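Local coordinates for glycine cleavage system H protein 1 (Mycobacterium marinum, PDB 3TZU), which probably carries the methylamine group of glycine from the P protein to the T protein of the glycine cleavage system on a covalently bound lipoyl cofactor, at residues A[34-39]-A[116-121]; A[57-62]-A[90-95]; A[52-57]-A[95-100]. All coordinates share one frame; numbering follows the deposited sequence.

Interaction 1 of 3, residues A[34-39]-A[116-121]; sequences GPVRVG and VQPTAV
Strands 36-39 and 116-118 meet at one antiparallel hydrogen-bonded pair, Val36 with Val116, and the directions of the two short strands lie 115° apart, far from a straight antiparallel pairing. Two backbone bonds close the pair. Val36 N donates a hydrogen bond to Val116 O at 2.8 Å, nearly straight and in the carbonyl plane. The return bond, Val116 N to Val36 O, is 3.0 Å long, and its donor sits above the carbonyl plane. Val116 O also receives a CA-H...O contact from Pro35 CA at 3.2 Å.

The valines of the pair lie on the same face of the sheet. Val116 CG1 takes the crowded position between backbone N and carbonyl carbon (chi1 53°). It meets Val38 CG2 at 4.0 Å and also packs on Val36 CG2. Val36 CG2, also in the crowded position (chi1 -68°), touches Pro118 CG at 3.8 Å, the two side chains crossing at about a right angle. Ile23 of strand 21-23 adds to this apolar cluster. Gln117 bends at chi2 and brings NE2 to 3.1 Å from C of the poorly ordered Gly34. The angle to Gly34 O is too poor for a hydrogen bond.

Beyond Pro118 the chain turns a corner, and Thr119 and Ala120 form a classic beta bulge opposite Ser86. The paired strands belong to the antiparallel sheet of the lipoyl-binding fold of H proteins.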
ATOM      1  N   GLY A  34       6.033 -12.930  27.777  1.00 67.83           N
ATOM      2  CA  GLY A  34       4.777 -13.505  27.257  1.00 64.00           C
ATOM      3  C   GLY A  34       4.484 -13.102  25.808  1.00 57.69           C
ATOM      4  O   GLY A  34       5.114 -12.188  25.289  1.00 55.56           O
ATOM      5  N   PRO A  35       3.548 -13.807  25.138  1.00 54.08           N
ATOM      6  CA  PRO A  35       3.197 -13.568  23.731  1.00 49.22           C
ATOM      7  C   PRO A  35       2.621 -12.174  23.425  1.00 46.24           C
ATOM      8  O   PRO A  35       1.710 -11.726  24.133  1.00 47.40           O
ATOM      9  CB  PRO A  35       2.127 -14.629  23.443  1.00 50.93           C
ATOM     10  CG  PRO A  35       1.737 -15.208  24.776  1.00 54.71           C
ATOM     11  CD  PRO A  35       2.926 -15.039  25.653  1.00 55.84           C
ATOM     12  N   VAL A  36       3.130 -11.524  22.372  1.00 40.53           N
ATOM     13  CA  VAL A  36       2.640 -10.195  21.963  1.00 38.04           C
ATOM     14  C   VAL A  36       2.038 -10.225  20.576  1.00 34.53           C
ATOM     15  O   VAL A  36       2.582 -10.849  19.672  1.00 32.42           O
ATOM     16  CB  VAL A  36       3.726  -9.101  22.002  1.00 36.68           C
ATOM     17  CG1 VAL A  36       4.133  -8.839  23.469  1.00 39.10           C
ATOM     18  CG2 VAL A  36       4.898  -9.483  21.127  1.00 35.16           C
ATOM     19  N   ARG A  37       0.890  -9.574  20.434  1.00 33.28           N
ATOM     20  CA  ARG A  37       0.197  -9.544  19.141  1.00 31.39           C
ATOM     21  C   ARG A  37       0.894  -8.622  18.104  1.00 28.17           C
ATOM     22  O   ARG A  37       1.580  -7.659  18.460  1.00 27.06           O
ATOM     23  CB  ARG A  37      -1.291  -9.169  19.317  1.00 32.59           C
ATOM     24  CG  ARG A  37      -2.093 -10.118  20.224  1.00 35.06           C
ATOM     25  CD  ARG A  37      -3.542  -9.659  20.397  1.00 36.33           C
ATOM     26  NE  ARG A  37      -4.349 -10.713  21.003  1.00 39.05           N
ATOM     27  CZ  ARG A  37      -5.673 -10.687  21.186  1.00 40.85           C
ATOM     28  NH1 ARG A  37      -6.410  -9.656  20.803  1.00 40.33           N
ATOM     29  NH2 ARG A  37      -6.271 -11.720  21.770  1.00 43.26           N
ATOM     30  N   VAL A  38       0.732  -8.994  16.828  1.00 26.23           N
ATOM     31  CA  VAL A  38       1.238  -8.255  15.694  1.00 24.12           C
ATOM     32  C   VAL A  38       0.062  -8.055  14.757  1.00 23.41           C
ATOM     33  O   VAL A  38      -0.812  -8.938  14.701  1.00 24.49           O
ATOM     34  CB  VAL A  38       2.293  -9.050  14.904  1.00 23.35           C
ATOM     35  CG1 VAL A  38       2.645  -8.316  13.589  1.00 21.96           C
ATOM     36  CG2 VAL A  38       3.514  -9.337  15.749  1.00 24.00           C
ATOM     37  N   GLY A  39       0.045  -6.924  14.040  1.00 21.80           N
ATOM     38  CA  GLY A  39      -0.972  -6.642  13.029  1.00 21.17           C
ATOM     39  C   GLY A  39      -0.513  -5.626  11.995  1.00 19.75           C
ATOM     40  O   GLY A  39       0.661  -5.231  11.964  1.00 19.13           O
ATOM     41  N   VAL A 116       3.178 -13.637  18.851  1.00 31.24           N
ATOM     42  CA  VAL A 116       4.504 -14.239  18.811  1.00 31.55           C
ATOM     43  C   VAL A 116       5.129 -14.146  20.208  1.00 33.52           C
ATOM     44  O   VAL A 116       4.831 -13.207  20.948  1.00 33.42           O
ATOM     45  CB  VAL A 116       5.400 -13.554  17.731  1.00 29.10           C
ATOM     46  CG1 VAL A 116       5.449 -12.030  17.921  1.00 27.73           C
ATOM     47  CG2 VAL A 116       6.804 -14.135  17.719  1.00 29.43           C
ATOM     48  N   GLN A 117       5.964 -15.129  20.561  1.00 35.63           N
ATOM     49  CA  GLN A 117       6.751 -15.088  21.801  1.00 38.27           C
ATOM     50  C   GLN A 117       8.164 -14.663  21.389  1.00 37.46           C
ATOM     51  O   GLN A 117       8.870 -15.443  20.800  1.00 38.14           O
ATOM     52  CB  GLN A 117       6.735 -16.474  22.475  1.00 41.89           C
ATOM     53  CG  GLN A 117       7.617 -16.655  23.708  1.00 44.77           C
ATOM     54  CD  GLN A 117       6.964 -16.146  24.969  1.00 46.64           C
ATOM     55  OE1 GLN A 117       6.487 -16.926  25.779  1.00 50.43           O
ATOM     56  NE2 GLN A 117       6.946 -14.838  25.148  1.00 45.79           N
ATOM     57  N   PRO A 118       8.568 -13.406  21.654  1.00 36.74           N
ATOM     58  CA  PRO A 118       9.764 -12.903  20.952  1.00 35.74           C
ATOM     59  C   PRO A 118      11.100 -13.301  21.558  1.00 37.02           C
ATOM     60  O   PRO A 118      11.209 -13.370  22.754  1.00 39.01           O
ATOM     61  CB  PRO A 118       9.608 -11.366  21.030  1.00 34.76           C
ATOM     62  CG  PRO A 118       8.292 -11.116  21.688  1.00 35.01           C
ATOM     63  CD  PRO A 118       7.925 -12.344  22.437  1.00 36.67           C
ATOM     64  N   THR A 119      12.097 -13.556  20.717  1.00 36.29           N
ATOM     65  CA  THR A 119      13.484 -13.705  21.151  1.00 37.70           C
ATOM     66  C   THR A 119      14.320 -12.535  20.660  1.00 36.58           C
ATOM     67  O   THR A 119      15.443 -12.354  21.085  1.00 37.59           O
ATOM     68  CB  THR A 119      14.117 -15.010  20.615  1.00 38.94           C
ATOM     69  OG1 THR A 119      13.978 -15.056  19.188  1.00 37.01           O
ATOM     70  CG2 THR A 119      13.458 -16.254  21.261  1.00 40.42           C
ATOM     71  N   ALA A 120      13.763 -11.737  19.752  1.00 34.50           N
ATOM     72  CA  ALA A 120      14.459 -10.600  19.197  1.00 33.70           C
ATOM     73  C   ALA A 120      13.453  -9.720  18.450  1.00 31.79           C
ATOM     74  O   ALA A 120      12.396 -10.211  17.995  1.00 30.96           O
ATOM     75  CB  ALA A 120      15.556 -11.069  18.264  1.00 34.09           C
ATOM     76  N   VAL A 121      13.773  -8.435  18.350  1.00 31.18           N
ATOM     77  CA  VAL A 121      12.975  -7.496  17.592  1.00 29.74           C
ATOM     78  C   VAL A 121      13.858  -6.826  16.535  1.00 29.62           C
ATOM     79  O   VAL A 121      15.019  -6.574  16.771  1.00 30.86           O
ATOM     80  CB  VAL A 121      12.297  -6.455  18.535  1.00 29.78           C
ATOM     81  CG1 VAL A 121      11.341  -7.166  19.491  1.00 30.48           C
ATOM     82  CG2 VAL A 121      13.318  -5.635  19.324  1.00 30.91           C
TER

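Interaction 2 of 3, residues A[57-62]-A[90-95]; sequences PEVGET and VEVNTA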
ATOM      1  N   PRO A  57       1.306 -17.458   9.376  1.00 32.50           N
ATOM      2  CA  PRO A  57       2.137 -18.577   9.790  1.00 34.19           C
ATOM      3  C   PRO A  57       1.382 -19.518  10.705  1.00 36.48           C
ATOM      4  O   PRO A  57       0.385 -19.129  11.312  1.00 35.90           O
ATOM      5  CB  PRO A  57       3.268 -17.907  10.564  1.00 34.06           C
ATOM      6  CG  PRO A  57       2.734 -16.589  10.995  1.00 32.83           C
ATOM      7  CD  PRO A  57       1.756 -16.176   9.950  1.00 31.68           C
ATOM      8  N   GLU A  58       1.864 -20.752  10.801  1.00 39.38           N
ATOM      9  CA  GLU A  58       1.207 -21.746  11.638  1.00 42.88           C
ATOM     10  C   GLU A  58       1.578 -21.513  13.090  1.00 42.89           C
ATOM     11  O   GLU A  58       2.680 -21.054  13.396  1.00 41.97           O
ATOM     12  CB  GLU A  58       1.624 -23.145  11.220  1.00 47.00           C
ATOM     13  CG  GLU A  58       1.172 -23.508   9.822  1.00 49.43           C
ATOM     14  CD  GLU A  58       2.276 -24.169   9.003  1.00 52.70           C
ATOM     15  OE1 GLU A  58       2.732 -23.524   8.013  1.00 56.42           O
ATOM     16  OE2 GLU A  58       2.685 -25.308   9.347  1.00 54.35           O
ATOM     17  N   VAL A  59       0.638 -21.809  13.976  1.00 43.91           N
ATOM     18  CA  VAL A  59       0.909 -21.874  15.399  1.00 44.28           C
ATOM     19  C   VAL A  59       2.054 -22.860  15.575  1.00 45.63           C
ATOM     20  O   VAL A  59       1.969 -23.999  15.112  1.00 46.37           O
ATOM     21  CB  VAL A  59      -0.331 -22.357  16.178  1.00 46.13           C
ATOM     22  CG1 VAL A  59       0.010 -22.668  17.639  1.00 47.92           C
ATOM     23  CG2 VAL A  59      -1.448 -21.324  16.087  1.00 44.71           C
ATOM     24  N   GLY A  60       3.138 -22.402  16.195  1.00 45.00           N
ATOM     25  CA  GLY A  60       4.270 -23.282  16.516  1.00 46.99           C
ATOM     26  C   GLY A  60       5.466 -23.099  15.603  1.00 45.39           C
ATOM     27  O   GLY A  60       6.521 -23.653  15.844  1.00 46.95           O
ATOM     28  N   GLU A  61       5.310 -22.293  14.569  1.00 43.20           N
ATOM     29  CA  GLU A  61       6.390 -22.019  13.633  1.00 41.80           C
ATOM     30  C   GLU A  61       7.318 -20.998  14.267  1.00 40.24           C
ATOM     31  O   GLU A  61       6.892 -20.205  15.097  1.00 39.56           O
ATOM     32  CB  GLU A  61       5.800 -21.519  12.306  1.00 40.73           C
ATOM     33  CG  GLU A  61       6.806 -20.962  11.293  1.00 40.33           C
ATOM     34  CD  GLU A  61       6.209 -20.728   9.901  1.00 38.85           C
ATOM     35  OE1 GLU A  61       5.880 -21.699   9.205  1.00 40.18           O
ATOM     36  OE2 GLU A  61       6.086 -19.564   9.488  1.00 37.85           O
ATOM     37  N   THR A  62       8.596 -21.050  13.917  1.00 39.80           N
ATOM     38  CA  THR A  62       9.526 -20.007  14.295  1.00 38.97           C
ATOM     39  C   THR A  62       9.682 -19.018  13.133  1.00 36.86           C
ATOM     40  O   THR A  62      10.030 -19.416  12.017  1.00 36.06           O
ATOM     41  CB  THR A  62      10.889 -20.585  14.692  1.00 40.92           C
ATOM     42  OG1 THR A  62      10.732 -21.379  15.874  1.00 43.68           O
ATOM     43  CG2 THR A  62      11.878 -19.469  14.995  1.00 40.06           C
ATOM     44  N   VAL A  90       2.465 -18.289  18.692  1.00 37.75           N
ATOM     45  CA  VAL A  90       1.651 -18.828  19.780  1.00 40.80           C
ATOM     46  C   VAL A  90       0.149 -18.865  19.455  1.00 41.47           C
ATOM     47  O   VAL A  90      -0.532 -19.810  19.835  1.00 43.58           O
ATOM     48  CB  VAL A  90       1.858 -17.992  21.052  1.00 41.39           C
ATOM     49  CG1 VAL A  90       0.985 -18.509  22.197  1.00 44.64           C
ATOM     50  CG2 VAL A  90       3.319 -18.045  21.444  1.00 41.60           C
ATOM     51  N   GLU A  91      -0.361 -17.837  18.773  1.00 39.70           N
ATOM     52  CA  GLU A  91      -1.769 -17.810  18.333  1.00 40.43           C
ATOM     53  C   GLU A  91      -1.890 -17.143  16.952  1.00 37.22           C
ATOM     54  O   GLU A  91      -1.038 -16.354  16.593  1.00 34.94           O
ATOM     55  CB  GLU A  91      -2.645 -17.063  19.369  1.00 42.51           C
ATOM     56  CG  GLU A  91      -4.153 -17.377  19.281  1.00 44.75           C
ATOM     57  CD  GLU A  91      -5.030 -16.625  20.308  1.00 46.80           C
ATOM     58  OE1 GLU A  91      -4.486 -15.830  21.140  1.00 46.55           O
ATOM     59  OE2 GLU A  91      -6.283 -16.847  20.271  1.00 48.57           O
ATOM     60  N   VAL A  92      -2.924 -17.503  16.189  1.00 37.35           N
ATOM     61  CA  VAL A  92      -3.291 -16.840  14.930  1.00 35.80           C
ATOM     62  C   VAL A  92      -4.751 -16.435  15.044  1.00 36.74           C
ATOM     63  O   VAL A  92      -5.544 -17.168  15.644  1.00 38.74           O
ATOM     64  CB  VAL A  92      -3.110 -17.743  13.676  1.00 35.51           C
ATOM     65  CG1 VAL A  92      -1.630 -18.004  13.414  1.00 34.68           C
ATOM     66  CG2 VAL A  92      -3.881 -19.064  13.818  1.00 37.86           C
ATOM     67  N   ASN A  93      -5.104 -15.271  14.485  1.00 35.16           N
ATOM     68  CA  ASN A  93      -6.469 -14.758  14.632  1.00 36.25           C
ATOM     69  C   ASN A  93      -7.330 -15.284  13.508  1.00 36.27           C
ATOM     70  O   ASN A  93      -7.536 -14.620  12.513  1.00 34.54           O
ATOM     71  CB  ASN A  93      -6.504 -13.225  14.657  1.00 35.06           C
ATOM     72  CG  ASN A  93      -7.912 -12.665  14.914  1.00 36.67           C
ATOM     73  OD1 ASN A  93      -8.905 -13.408  14.924  1.00 38.83           O
ATOM     74  ND2 ASN A  93      -7.997 -11.352  15.147  1.00 35.79           N
ATOM     75  N   THR A  94      -7.848 -16.486  13.689  1.00 38.23           N
ATOM     76  CA  THR A  94      -8.610 -17.165  12.652  1.00 38.75           C
ATOM     77  C   THR A  94      -9.873 -16.417  12.218  1.00 38.81           C
ATOM     78  O   THR A  94     -10.277 -16.540  11.062  1.00 38.04           O
ATOM     79  CB  THR A  94      -8.961 -18.593  13.107  1.00 41.53           C
ATOM     80  OG1 THR A  94      -7.761 -19.361  13.124  1.00 41.42           O
ATOM     81  CG2 THR A  94      -9.977 -19.248  12.185  1.00 42.59           C
ATOM     82  N   ALA A  95     -10.493 -15.660  13.126  1.00 39.78           N
ATOM     83  CA  ALA A  95     -11.629 -14.802  12.752  1.00 40.42           C
ATOM     84  C   ALA A  95     -11.176 -13.790  11.682  1.00 38.03           C
ATOM     85  O   ALA A  95     -11.926 -13.475  10.770  1.00 38.60           O
ATOM     86  CB  ALA A  95     -12.206 -14.086  13.959  1.00 41.35           C
TER
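Val59 has CG1 anti to its backbone N (chi1 170°), and Val92 has CG1 anti to its carbonyl carbon (chi1 -69°). These torsions set Val59, in a type II beta turn from Glu58 to Glu61, against Val92 of edge strand 88-92 of the lipoyl-binding fold. The turn is closed by Glu61 N bonding to Glu58 O at 3.1 Å. Gly60 occupies its third position with a positive phi of 104°.

No hydrogen bond joins the two segments. The turn is tied instead to the residue just before the second one, because Gly60 and Glu61 make backbone bonds with Ile89. Val59 lies against the strand with both branches. Its CG1 rests on Val90 O at 3.6 Å. Its CG2 meets Val92 CG2 at 4.0 Å, the two side chains crossing obliquely. Val90 points away from the turn, and its side chain touches Pro35 and Gln117.

Val90 and Glu91 form a classic beta bulge opposite Ser115. The strand ends at Val92, and Asn93 is the N-cap of helix 94-98. Its OD1 makes a weak hydrogen bond to Ala96 N, and its ND2 is hydrogen-bonded to Trp112 O. The contact is a largely exposed one. Its closest approach is Val92 CG1 to Pro57 O, at 3.1 Å.

Interaction 3 of 3, residues A[52-57]-A[95-100]; sequences VFVQLP and AAVDDP
Val97 O, near the end of helix 94-98, is held by one water, which donates a hydrogen bond to it at 2.7 Å. The same water accepts a hydrogen bond from Val54 N at 3.0 Å. It therefore bridges a helix carbonyl to a strand amide. No direct hydrogen bond crosses between the segments.

The rest of the contact is apolar. Val54, on edge strand 51-55, points toward the helix with CG1 anti to its backbone N (chi1 176°). Its two branches divide the work. CG2 meets Pro100 CB at 3.9 Å, and CG1 lies 4.2 Å from Val97 CG2. Val97 CG2 is also pressed against Leu56 CD1 at 3.2 Å, closer than usual van der Waals contact, as the two side chains run past each other in opposite directions. Leu56 goes on to touch Val92 and Leu113. Pro100 follows the helix and brings CG of its ring to 3.8 Å from Val52 O.

This strand pairs with strand 68-74, and Val52 lies about 9 Å, side chain to side chain, from Lys76, the predicted lipoylation site, which carries no lipoyl group in this structure. The chemistry implies that the helix and Pro100 are seated on the strand by methyl and ring packing, with one water linking the two backbones.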
ATOM      1  N   VAL A  52      -9.347  -9.378   0.876  1.00 25.85           N
ATOM      2  CA  VAL A  52     -10.054 -10.584   0.458  1.00 26.65           C
ATOM      3  C   VAL A  52      -9.415 -11.899   0.914  1.00 26.34           C
ATOM      4  O   VAL A  52     -10.108 -12.902   1.028  1.00 28.07           O
ATOM      5  CB  VAL A  52     -10.356 -10.584  -1.053  1.00 26.68           C
ATOM      6  CG1 VAL A  52     -11.374  -9.493  -1.346  1.00 27.32           C
ATOM      7  CG2 VAL A  52      -9.087 -10.380  -1.878  1.00 25.07           C
ATOM      8  N   PHE A  53      -8.118 -11.895   1.213  1.00 24.86           N
ATOM      9  CA  PHE A  53      -7.428 -13.131   1.612  1.00 24.44           C
ATOM     10  C   PHE A  53      -6.264 -12.799   2.525  1.00 23.77           C
ATOM     11  O   PHE A  53      -5.599 -11.774   2.349  1.00 22.32           O
ATOM     12  CB  PHE A  53      -6.947 -13.890   0.368  1.00 23.91           C
ATOM     13  CG  PHE A  53      -6.142 -15.135   0.662  1.00 23.64           C
ATOM     14  CD1 PHE A  53      -6.740 -16.260   1.220  1.00 24.92           C
ATOM     15  CD2 PHE A  53      -4.807 -15.200   0.318  1.00 22.53           C
ATOM     16  CE1 PHE A  53      -6.005 -17.403   1.482  1.00 25.29           C
ATOM     17  CE2 PHE A  53      -4.063 -16.347   0.576  1.00 23.06           C
ATOM     18  CZ  PHE A  53      -4.659 -17.452   1.151  1.00 24.25           C
ATOM     19  N   VAL A  54      -6.057 -13.663   3.520  1.00 24.90           N
ATOM     20  CA  VAL A  54      -5.014 -13.498   4.515  1.00 25.16           C
ATOM     21  C   VAL A  54      -4.409 -14.874   4.767  1.00 27.15           C
ATOM     22  O   VAL A  54      -5.151 -15.868   4.902  1.00 29.12           O
ATOM     23  CB  VAL A  54      -5.550 -12.905   5.837  1.00 25.48           C
ATOM     24  CG1 VAL A  54      -4.440 -12.846   6.868  1.00 25.06           C
ATOM     25  CG2 VAL A  54      -6.155 -11.514   5.620  1.00 24.72           C
ATOM     26  N   GLN A  55      -3.070 -14.922   4.787  1.00 27.67           N
ATOM     27  CA  GLN A  55      -2.287 -16.147   4.984  1.00 29.38           C
ATOM     28  C   GLN A  55      -1.335 -15.901   6.121  1.00 28.45           C
ATOM     29  O   GLN A  55      -0.533 -14.983   6.088  1.00 26.08           O
ATOM     30  CB  GLN A  55      -1.529 -16.495   3.685  1.00 30.94           C
ATOM     31  CG  GLN A  55      -0.528 -17.639   3.754  1.00 33.01           C
ATOM     32  CD  GLN A  55      -0.506 -18.458   2.463  1.00 35.71           C
ATOM     33  OE1 GLN A  55      -0.900 -19.635   2.469  1.00 38.11           O
ATOM     34  NE2 GLN A  55      -0.107 -17.831   1.338  1.00 35.61           N
ATOM     35  N   LEU A  56      -1.443 -16.726   7.151  1.00 30.12           N
ATOM     36  CA  LEU A  56      -0.673 -16.529   8.371  1.00 30.59           C
ATOM     37  C   LEU A  56       0.275 -17.669   8.561  1.00 31.57           C
ATOM     38  O   LEU A  56       0.095 -18.728   7.986  1.00 33.57           O
ATOM     39  CB  LEU A  56      -1.600 -16.415   9.584  1.00 31.66           C
ATOM     40  CG  LEU A  56      -2.607 -15.269   9.416  1.00 31.16           C
ATOM     41  CD1 LEU A  56      -3.634 -15.316  10.534  1.00 33.01           C
ATOM     42  CD2 LEU A  56      -1.913 -13.916   9.378  1.00 28.86           C
ATOM     43  N   PRO A  57       1.306 -17.458   9.376  1.00 32.50           N
ATOM     44  CA  PRO A  57       2.137 -18.577   9.790  1.00 34.19           C
ATOM     45  C   PRO A  57       1.382 -19.518  10.705  1.00 36.48           C
ATOM     46  O   PRO A  57       0.385 -19.129  11.312  1.00 35.90           O
ATOM     47  CB  PRO A  57       3.268 -17.907  10.564  1.00 34.06           C
ATOM     48  CG  PRO A  57       2.734 -16.589  10.995  1.00 32.83           C
ATOM     49  CD  PRO A  57       1.756 -16.176   9.950  1.00 31.68           C
ATOM     50  N   ALA A  95     -10.493 -15.660  13.126  1.00 39.78           N
ATOM     51  CA  ALA A  95     -11.629 -14.802  12.752  1.00 40.42           C
ATOM     52  C   ALA A  95     -11.176 -13.790  11.682  1.00 38.03           C
ATOM     53  O   ALA A  95     -11.926 -13.475  10.770  1.00 38.60           O
ATOM     54  CB  ALA A  95     -12.206 -14.086  13.959  1.00 41.35           C
ATOM     55  N   ALA A  96      -9.938 -13.313  11.801  1.00 36.04           N
ATOM     56  CA  ALA A  96      -9.346 -12.392  10.841  1.00 34.02           C
ATOM     57  C   ALA A  96      -9.166 -13.043   9.472  1.00 33.56           C
ATOM     58  O   ALA A  96      -9.515 -12.442   8.454  1.00 33.93           O
ATOM     59  CB  ALA A  96      -8.009 -11.900  11.360  1.00 32.03           C
ATOM     60  N   VAL A  97      -8.609 -14.255   9.448  1.00 33.53           N
ATOM     61  CA  VAL A  97      -8.422 -15.015   8.214  1.00 33.00           C
ATOM     62  C   VAL A  97      -9.756 -15.306   7.565  1.00 34.85           C
ATOM     63  O   VAL A  97      -9.904 -15.162   6.347  1.00 33.74           O
ATOM     64  CB  VAL A  97      -7.680 -16.364   8.457  1.00 33.73           C
ATOM     65  CG1 VAL A  97      -7.868 -17.342   7.288  1.00 33.54           C
ATOM     66  CG2 VAL A  97      -6.199 -16.116   8.727  1.00 32.02           C
ATOM     67  N   ASP A  98     -10.721 -15.731   8.376  1.00 37.67           N
ATOM     68  CA  ASP A  98     -12.039 -16.089   7.871  1.00 39.95           C
ATOM     69  C   ASP A  98     -12.830 -14.911   7.340  1.00 40.41           C
ATOM     70  O   ASP A  98     -13.519 -15.050   6.349  1.00 41.38           O
ATOM     71  CB  ASP A  98     -12.861 -16.774   8.945  1.00 43.00           C
ATOM     72  CG  ASP A  98     -12.453 -18.212   9.165  1.00 44.20           C
ATOM     73  OD1 ASP A  98     -11.545 -18.711   8.469  1.00 43.43           O
ATOM     74  OD2 ASP A  98     -13.043 -18.840  10.045  1.00 46.42           O
ATOM     75  N   ASP A  99     -12.749 -13.764   8.001  1.00 40.76           N
ATOM     76  CA  ASP A  99     -13.497 -12.573   7.582  1.00 41.21           C
ATOM     77  C   ASP A  99     -12.529 -11.406   7.486  1.00 38.20           C
ATOM     78  O   ASP A  99     -12.479 -10.568   8.366  1.00 38.32           O
ATOM     79  CB  ASP A  99     -14.640 -12.277   8.564  1.00 44.26           C
ATOM     80  CG  ASP A  99     -15.522 -11.084   8.131  1.00 45.43           C
ATOM     81  OD1 ASP A  99     -15.415 -10.582   6.983  1.00 44.01           O
ATOM     82  OD2 ASP A  99     -16.337 -10.641   8.970  1.00 48.60           O
ATOM     83  N   PRO A 100     -11.752 -11.353   6.407  1.00 36.23           N
ATOM     84  CA  PRO A 100     -10.713 -10.333   6.366  1.00 34.76           C
ATOM     85  C   PRO A 100     -11.250  -8.890   6.357  1.00 35.21           C
ATOM     86  O   PRO A 100     -10.525  -7.982   6.715  1.00 34.52           O
ATOM     87  CB  PRO A 100      -9.922 -10.675   5.093  1.00 33.39           C
ATOM     88  CG  PRO A 100     -10.359 -12.046   4.708  1.00 33.96           C
ATOM     89  CD  PRO A 100     -11.770 -12.159   5.182  1.00 35.93           C
TER
HETATM   90  O   HOH W   1      -8.172 -15.584   4.296  1.00 23.80           O

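Overall arrangement
The three contacts are nested along the chain: interaction 2 lies inside the loop closed by interaction 3, and both lie inside that of interaction 1. Interactions 1 and 2 have centres about 11 Å apart and share the five-stranded sheet, where strands 114-118 and 88-92 are neighbours. They touch through Val90. Interactions 2 and 3 are also about 11 Å apart between centres. They share Pro57 and Ala95, use helix 94-98, and meet where Leu56 packs on Val92. Interactions 1 and 3 do not touch; their centres are about 19 Å apart. The contacts thus join the five-stranded sheet to the three-stranded one, whose strands 68-74 and 77-82 flank Lys76, the probable lipoyl-bearing lysine.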